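Local coordinates for metallo-beta-lactamase domain-containing protein (Thermotoga maritima, PDB 3H3E) that binds zinc and is probably a metal-dependent hydrolase of the metallo-beta-lactamase superfamily, its substrate unknown, possibly with transferase activity, at residues 64-69 against 164-169; 176-181 against 186-191. The protein carries 2 engineered substitutions. All coordinates share one frame; numbering follows the deposited sequence.

Interaction 1 of 2, residues 64-69 against 164-169; sequences DVLISH and QTLVVR. With ZN (zinc ion), chain B.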
ATOM      1  N   ASP A  64       0.316 -11.259  11.511  1.00 19.71           N
ATOM      2  CA  ASP A  64       0.024 -11.178  10.079  1.00 18.00           C
ATOM      3  C   ASP A  64       0.600  -9.943   9.424  1.00 19.21           C
ATOM      4  O   ASP A  64       0.307  -8.813   9.813  1.00 18.10           O
ATOM      5  CB  ASP A  64      -1.486 -11.226   9.812  1.00 18.47           C
ATOM      6  CG  ASP A  64      -2.098 -12.580  10.120  1.00 31.11           C
ATOM      7  OD1 ASP A  64      -1.694 -13.594   9.514  1.00 39.44           O
ATOM      8  OD2 ASP A  64      -3.012 -12.632  10.958  1.00 33.93           O
ATOM      9  N   VAL A  65       1.418 -10.175   8.410  1.00 19.01           N
ATOM     10  CA  VAL A  65       1.973  -9.096   7.610  1.00 16.38           C
ATOM     11  C   VAL A  65       1.507  -9.249   6.168  1.00 19.70           C
ATOM     12  O   VAL A  65       1.679 -10.307   5.570  1.00 24.05           O
ATOM     13  CB  VAL A  65       3.499  -9.132   7.647  1.00 14.36           C
ATOM     14  CG1 VAL A  65       4.076  -7.966   6.848  1.00 10.32           C
ATOM     15  CG2 VAL A  65       3.980  -9.145   9.101  1.00 10.51           C
ATOM     16  N   LEU A  66       0.898  -8.198   5.626  1.00 16.53           N
ATOM     17  CA  LEU A  66       0.396  -8.218   4.259  1.00 12.68           C
ATOM     18  C   LEU A  66       1.329  -7.439   3.373  1.00 15.74           C
ATOM     19  O   LEU A  66       1.801  -6.378   3.757  1.00 21.88           O
ATOM     20  CB  LEU A  66      -0.983  -7.581   4.184  1.00 10.57           C
ATOM     21  CG  LEU A  66      -1.909  -7.859   5.349  1.00 13.27           C
ATOM     22  CD1 LEU A  66      -3.169  -7.080   5.147  1.00 15.92           C
ATOM     23  CD2 LEU A  66      -2.203  -9.345   5.461  1.00 16.65           C
ATOM     24  N   ILE A  67       1.572  -7.953   2.176  1.00 16.47           N
ATOM     25  CA  ILE A  67       2.491  -7.314   1.252  1.00 14.26           C
ATOM     26  C   ILE A  67       1.748  -6.807   0.029  1.00 20.28           C
ATOM     27  O   ILE A  67       1.170  -7.596  -0.719  1.00 27.62           O
ATOM     28  CB  ILE A  67       3.570  -8.287   0.805  1.00 14.30           C
ATOM     29  CG1 ILE A  67       4.409  -8.718   2.004  1.00 15.97           C
ATOM     30  CG2 ILE A  67       4.453  -7.632  -0.214  1.00 20.77           C
ATOM     31  CD1 ILE A  67       5.110  -7.561   2.699  1.00 21.69           C
ATOM     32  N   SER A  68       1.770  -5.492  -0.175  1.00 16.79           N
ATOM     33  CA  SER A  68       1.032  -4.865  -1.268  1.00 14.88           C
ATOM     34  C   SER A  68       1.616  -5.212  -2.634  1.00 18.30           C
ATOM     35  O   SER A  68       0.889  -5.339  -3.612  1.00 28.21           O
ATOM     36  CB  SER A  68       1.020  -3.355  -1.084  1.00 20.87           C
ATOM     37  OG  SER A  68       2.337  -2.858  -0.982  1.00 22.08           O
ATOM     38  N   HIS A  69       2.931  -5.345  -2.703  1.00 14.22           N
ATOM     39  CA  HIS A  69       3.597  -5.783  -3.920  1.00 13.36           C
ATOM     40  C   HIS A  69       5.069  -6.087  -3.617  1.00 14.86           C
ATOM     41  O   HIS A  69       5.598  -5.663  -2.593  1.00 19.31           O
ATOM     42  CB  HIS A  69       3.414  -4.768  -5.066  1.00 14.97           C
ATOM     43  CG  HIS A  69       4.045  -3.435  -4.822  1.00 12.79           C
ATOM     44  ND1 HIS A  69       3.750  -2.655  -3.723  1.00 21.39           N
ATOM     45  CD2 HIS A  69       4.942  -2.730  -5.551  1.00 13.77           C
ATOM     46  CE1 HIS A  69       4.453  -1.537  -3.775  1.00 21.33           C
ATOM     47  NE2 HIS A  69       5.183  -1.555  -4.876  1.00 15.92           N
ATOM     48  N   GLN A 164      -1.800  -5.847  -4.401  1.00 12.74           N
ATOM     49  CA  GLN A 164      -3.032  -6.075  -3.657  1.00 12.72           C
ATOM     50  C   GLN A 164      -3.269  -4.968  -2.661  1.00 15.69           C
ATOM     51  O   GLN A 164      -2.351  -4.243  -2.283  1.00 18.28           O
ATOM     52  CB  GLN A 164      -3.029  -7.436  -2.962  1.00 10.92           C
ATOM     53  CG  GLN A 164      -1.839  -7.698  -2.090  1.00 10.87           C
ATOM     54  CD  GLN A 164      -1.895  -9.066  -1.457  1.00 17.02           C
ATOM     55  OE1 GLN A 164      -2.768  -9.872  -1.771  1.00 23.91           O
ATOM     56  NE2 GLN A 164      -0.955  -9.346  -0.578  1.00 21.33           N
ATOM     57  N   THR A 165      -4.520  -4.836  -2.247  1.00 20.03           N
ATOM     58  CA  THR A 165      -4.941  -3.681  -1.481  1.00 17.66           C
ATOM     59  C   THR A 165      -5.802  -4.143  -0.327  1.00 15.07           C
ATOM     60  O   THR A 165      -6.599  -5.067  -0.462  1.00 18.32           O
ATOM     61  CB  THR A 165      -5.716  -2.676  -2.375  1.00 21.75           C
ATOM     62  OG1 THR A 165      -4.835  -2.169  -3.380  1.00 24.75           O
ATOM     63  CG2 THR A 165      -6.227  -1.510  -1.568  1.00 20.91           C
ATOM     64  N   LEU A 166      -5.620  -3.510   0.819  1.00 11.33           N
ATOM     65  CA  LEU A 166      -6.376  -3.870   1.998  1.00 14.25           C
ATOM     66  C   LEU A 166      -7.638  -3.025   2.092  1.00 18.06           C
ATOM     67  O   LEU A 166      -7.609  -1.822   1.879  1.00 17.40           O
ATOM     68  CB  LEU A 166      -5.511  -3.678   3.242  1.00 12.59           C
ATOM     69  CG  LEU A 166      -6.166  -3.884   4.597  1.00 13.02           C
ATOM     70  CD1 LEU A 166      -6.555  -5.327   4.708  1.00 11.91           C
ATOM     71  CD2 LEU A 166      -5.207  -3.473   5.734  1.00 10.08           C
ATOM     72  N   VAL A 167      -8.754  -3.672   2.393  1.00 26.33           N
ATOM     73  CA  VAL A 167      -9.997  -2.969   2.668  1.00 21.93           C
ATOM     74  C   VAL A 167     -10.497  -3.382   4.050  1.00 22.84           C
ATOM     75  O   VAL A 167     -10.675  -4.564   4.343  1.00 18.09           O
ATOM     76  CB  VAL A 167     -11.066  -3.259   1.602  1.00 11.79           C
ATOM     77  CG1 VAL A 167     -12.334  -2.464   1.875  1.00 11.26           C
ATOM     78  CG2 VAL A 167     -10.529  -2.928   0.246  1.00 10.49           C
ATOM     79  N   VAL A 168     -10.689  -2.388   4.900  1.00 19.11           N
ATOM     80  CA  VAL A 168     -11.218  -2.595   6.230  1.00 18.92           C
ATOM     81  C   VAL A 168     -12.619  -2.012   6.246  1.00 26.74           C
ATOM     82  O   VAL A 168     -12.813  -0.829   5.956  1.00 26.49           O
ATOM     83  CB  VAL A 168     -10.397  -1.845   7.293  1.00 21.34           C
ATOM     84  CG1 VAL A 168     -10.884  -2.203   8.698  1.00 14.71           C
ATOM     85  CG2 VAL A 168      -8.896  -2.111   7.121  1.00 20.20           C
ATOM     86  N   ARG A 169     -13.586  -2.856   6.589  1.00 26.21           N
ATOM     87  CA  ARG A 169     -14.988  -2.474   6.612  1.00 25.46           C
ATOM     88  C   ARG A 169     -15.347  -1.956   8.002  1.00 30.79           C
ATOM     89  O   ARG A 169     -15.273  -2.676   8.995  1.00 34.04           O
ATOM     90  CB  ARG A 169     -15.855  -3.661   6.192  1.00 27.24           C
ATOM     91  CG  ARG A 169     -17.334  -3.394   6.113  1.00 36.26           C
ATOM     92  CD  ARG A 169     -18.064  -4.718   6.038  1.00 44.28           C
ATOM     93  NE  ARG A 169     -18.373  -5.128   4.673  1.00 47.34           N
ATOM     94  CZ  ARG A 169     -18.373  -6.391   4.254  1.00 49.15           C
ATOM     95  NH1 ARG A 169     -18.038  -7.359   5.101  1.00 42.66           N
ATOM     96  NH2 ARG A 169     -18.688  -6.682   2.987  1.00 50.01           N
TER
HETATM   97 ZN    ZN B 256       6.479   0.008  -5.937  1.00 34.24          ZN

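Interaction 2 of 2, residues 176-181 against 186-191; sequences VITGCS and DNILLD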
ATOM      1  N   VAL A 176      -9.338   2.114   3.115  1.00 15.30           N
ATOM      2  CA  VAL A 176      -8.565   1.472   2.073  1.00 14.57           C
ATOM      3  C   VAL A 176      -7.102   1.808   2.272  1.00 20.41           C
ATOM      4  O   VAL A 176      -6.745   2.966   2.409  1.00 20.74           O
ATOM      5  CB  VAL A 176      -8.999   1.956   0.676  1.00 21.54           C
ATOM      6  CG1 VAL A 176      -8.123   1.341  -0.405  1.00 20.39           C
ATOM      7  CG2 VAL A 176     -10.442   1.641   0.430  1.00  8.22           C
ATOM      8  N   ILE A 177      -6.262   0.781   2.309  1.00 21.45           N
ATOM      9  CA  ILE A 177      -4.837   0.969   2.514  1.00 11.47           C
ATOM     10  C   ILE A 177      -4.054   0.381   1.352  1.00 16.62           C
ATOM     11  O   ILE A 177      -4.203  -0.797   0.998  1.00 16.85           O
ATOM     12  CB  ILE A 177      -4.367   0.390   3.856  1.00 15.22           C
ATOM     13  CG1 ILE A 177      -5.006   1.160   5.011  1.00 17.54           C
ATOM     14  CG2 ILE A 177      -2.857   0.513   3.987  1.00 14.14           C
ATOM     15  CD1 ILE A 177      -6.360   0.693   5.341  1.00 25.93           C
ATOM     16  N   THR A 178      -3.243   1.232   0.732  1.00 14.45           N
ATOM     17  CA  THR A 178      -2.557   0.859  -0.494  1.00 12.30           C
ATOM     18  C   THR A 178      -1.090   1.200  -0.341  1.00 12.55           C
ATOM     19  O   THR A 178      -0.738   2.130   0.378  1.00 21.83           O
ATOM     20  CB  THR A 178      -3.187   1.527  -1.739  1.00  7.14           C
ATOM     21  OG1 THR A 178      -2.505   1.082  -2.905  1.00 36.55           O
ATOM     22  CG2 THR A 178      -3.092   3.022  -1.666  1.00  7.53           C
ATOM     23  N   GLY A 179      -0.234   0.420  -0.986  1.00 17.43           N
ATOM     24  CA  GLY A 179       1.197   0.607  -0.865  1.00 14.97           C
ATOM     25  C   GLY A 179       1.690   1.609  -1.875  1.00 17.61           C
ATOM     26  O   GLY A 179       2.185   2.661  -1.515  1.00 29.07           O
ATOM     27  N   CYS A 180       1.537   1.300  -3.153  1.00 18.37           N
ATOM     28  CA  CYS A 180       2.036   2.198  -4.181  1.00 22.10           C
ATOM     29  C   CYS A 180       1.028   2.488  -5.304  1.00 24.61           C
ATOM     30  O   CYS A 180       1.163   3.468  -6.033  1.00 37.72           O
ATOM     31  CB  CYS A 180       3.369   1.677  -4.737  1.00 20.36           C
ATOM     32  SG  CYS A 180       4.755   2.763  -4.456  1.00 33.87           S
ATOM     33  N   SER A 181       0.025   1.635  -5.445  1.00 17.22           N
ATOM     34  CA  SER A 181      -1.003   1.823  -6.467  1.00 14.89           C
ATOM     35  C   SER A 181      -0.432   1.903  -7.874  1.00 19.45           C
ATOM     36  O   SER A 181      -0.650   2.879  -8.574  1.00 29.45           O
ATOM     37  CB  SER A 181      -1.809   3.085  -6.190  1.00 19.11           C
ATOM     38  OG  SER A 181      -2.330   3.076  -4.879  1.00 29.93           O
ATOM     39  N   ASP A 186      -7.203   5.164  -8.816  1.00 14.71           N
ATOM     40  CA  ASP A 186      -8.566   5.211  -9.342  1.00 15.24           C
ATOM     41  C   ASP A 186      -9.116   3.836  -9.740  1.00 21.31           C
ATOM     42  O   ASP A 186     -10.252   3.502  -9.411  1.00 23.56           O
ATOM     43  CB  ASP A 186      -8.691   6.211 -10.501  1.00 21.34           C
ATOM     44  CG  ASP A 186      -7.746   5.915 -11.679  1.00 31.37           C
ATOM     45  OD1 ASP A 186      -6.661   5.327 -11.483  1.00 35.58           O
ATOM     46  OD2 ASP A 186      -8.089   6.307 -12.821  1.00 35.23           O
ATOM     47  N   ASN A 187      -8.321   3.042 -10.449  1.00 21.44           N
ATOM     48  CA  ASN A 187      -8.727   1.674 -10.792  1.00 18.31           C
ATOM     49  C   ASN A 187      -8.962   0.856  -9.549  1.00 16.30           C
ATOM     50  O   ASN A 187      -9.869   0.027  -9.478  1.00 17.53           O
ATOM     51  CB  ASN A 187      -7.671   1.002 -11.666  1.00 14.53           C
ATOM     52  CG  ASN A 187      -7.717   1.494 -13.076  1.00 19.81           C
ATOM     53  OD1 ASN A 187      -8.790   1.791 -13.588  1.00 22.50           O
ATOM     54  ND2 ASN A 187      -6.560   1.609 -13.713  1.00 20.12           N
ATOM     55  N   ILE A 188      -8.129   1.113  -8.557  1.00 17.29           N
ATOM     56  CA  ILE A 188      -8.193   0.398  -7.305  1.00 18.36           C
ATOM     57  C   ILE A 188      -9.501   0.705  -6.612  1.00 18.43           C
ATOM     58  O   ILE A 188     -10.168  -0.192  -6.118  1.00 24.21           O
ATOM     59  CB  ILE A 188      -6.980   0.736  -6.426  1.00 20.23           C
ATOM     60  CG1 ILE A 188      -5.732   0.048  -7.006  1.00 17.12           C
ATOM     61  CG2 ILE A 188      -7.229   0.335  -4.999  1.00  6.83           C
ATOM     62  CD1 ILE A 188      -4.419   0.433  -6.360  1.00  9.89           C
ATOM     63  N   LEU A 189      -9.890   1.973  -6.604  1.00 20.83           N
ATOM     64  CA  LEU A 189     -11.110   2.381  -5.899  1.00 17.59           C
ATOM     65  C   LEU A 189     -12.363   1.906  -6.610  1.00 14.00           C
ATOM     66  O   LEU A 189     -13.316   1.483  -5.979  1.00 21.24           O
ATOM     67  CB  LEU A 189     -11.149   3.895  -5.722  1.00 20.75           C
ATOM     68  CG  LEU A 189     -10.103   4.485  -4.766  1.00 17.78           C
ATOM     69  CD1 LEU A 189     -10.330   5.963  -4.609  1.00  8.33           C
ATOM     70  CD2 LEU A 189     -10.190   3.807  -3.429  1.00  7.85           C
ATOM     71  N   LEU A 190     -12.349   1.982  -7.933  1.00 16.47           N
ATOM     72  CA  LEU A 190     -13.444   1.496  -8.748  1.00 12.69           C
ATOM     73  C   LEU A 190     -13.605  -0.005  -8.578  1.00 16.23           C
ATOM     74  O   LEU A 190     -14.721  -0.510  -8.512  1.00 20.13           O
ATOM     75  CB  LEU A 190     -13.197   1.837 -10.216  1.00 21.22           C
ATOM     76  CG  LEU A 190     -13.088   3.318 -10.594  1.00 20.93           C
ATOM     77  CD1 LEU A 190     -12.411   3.500 -11.951  1.00 13.56           C
ATOM     78  CD2 LEU A 190     -14.465   3.944 -10.599  1.00 19.06           C
ATOM     79  N   ASP A 191     -12.499  -0.733  -8.510  1.00 19.01           N
ATOM     80  CA  ASP A 191     -12.601  -2.167  -8.267  1.00 15.40           C
ATOM     81  C   ASP A 191     -13.298  -2.414  -6.934  1.00 20.61           C
ATOM     82  O   ASP A 191     -14.149  -3.287  -6.823  1.00 27.41           O
ATOM     83  CB  ASP A 191     -11.233  -2.844  -8.308  1.00 17.29           C
ATOM     84  CG  ASP A 191     -10.864  -3.341  -9.705  1.00 33.85           C
ATOM     85  OD1 ASP A 191     -11.386  -2.788 -10.698  1.00 39.75           O
ATOM     86  OD2 ASP A 191     -10.050  -4.288  -9.816  1.00 36.18           O
TER

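Interaction 1 of 2, residues 64-69 against 164-169
S68 and Q164 bring the two backbones closest, their CA atoms 4.9 Å apart, and the main-chain N of Q164 donates to S68 O at 2.8 Å with an N-H...O angle of 153°. A second bond comes from the side chain of the same glutamine: Q164 NE2 reaches I67 O, also at 2.8 Å, but from above the carbonyl plane, 38° out of it. Chi1 of 53° sets Q164 CG between its own backbone N and carbonyl carbon, and the extended chain beyond carries the amide back along 64-69. Two successive carbonyls are thus gripped by one buried residue, on the way from strand 64-66 to the metal-binding H69. In the alpha-beta/beta-alpha sandwich of the metallo-beta-lactamase fold, strands 64-66 and 165-170 belong to different sheets, so the contact bridges the two layers. Deeper between them the side chains of L66 and L166 cross at about a right angle, CD1 of L66 lying 3.8 Å from CD1 of L166, and F42 of strand 40-42 also touches L166. At the loop end, H69 ND1 donates to S68 OG at 3.1 Å, with the hydroxyl oxygen close to the ring plane, while D43 OD2 is hydrogen-bonded to the same OG. This second-shell link helps fix the rotation of the imidazole, whose NE2 binds zinc at 2.3 Å; H71 and H182 are the other protein ligands.

Interaction 2 of 2, residues 176-181 against 186-191
Van der Waals packing between segment 176-181, the end of a strand and the turn that follows, and the helical segment 186-191 centres on I188, whose CD1 methyl is 3.7 Å from S181 OG and equally close to S181 CA. The same methyl lies 4.0 Å from T178 OG1, so it meets both hydroxyl-bearing residues. In I188, CG1 stands anti to the carbonyl carbon (chi1 -73°) and the chain then runs extended (chi2 172°), which carries CD1 out from the helix toward the turn. One helical position further on, L189 makes a looser, apolar contact, its CD2 4.4 Å from V176 CG1; the CA atoms of these two residues are 8.4 Å apart, a spacing bridged by side chains. Strand 173-178, helix 185-193 and strand 200-204 form a beta-alpha-beta unit, and this contact packs the helix of that crossover against its first strand, on one outer face of the metallo-beta-lactamase sandwich. L189 also touches I200 and V203 of the returning strand, and F224 of helix 214-226 covers it further. No hydrogen bond crosses between the segments; within 176-181, T178 OG1 donates to S181 OG at 2.8 Å, closing the 178-181 turn beneath the isoleucine methyl. S181 OG is also hydrogen-bonded to G206 O, so this buried hydroxyl has two polar partners. On the helix, D186 and D191 form salt bridges with K141 and R139. Covalent bonding adds the disulfide from C180 SG to C237 SG, which ties the same turn to the loop following strand 231-235.

In the fold
Interactions 1 and 2 have centres about 11 Å apart; segments 164-169 and 176-181 lie in the same sheet, where strands 165-170 and 173-178 are antiparallel neighbours. The direct joint is a probable hydrogen bond between L166 O and I177 N at 3.0 Å, and T165 CG2 packs 3.6 Å from V176 CG1. T165 also touches I188, so the strand of interaction 1 reaches the helix of interaction 2. Both contacts lead to the zinc site from their loop ends: H69 binds the metal directly, while the turn 178-181 immediately precedes the ligand H182. There the two meet again, H69 CE1 lying 3.5 Å from C180 CB.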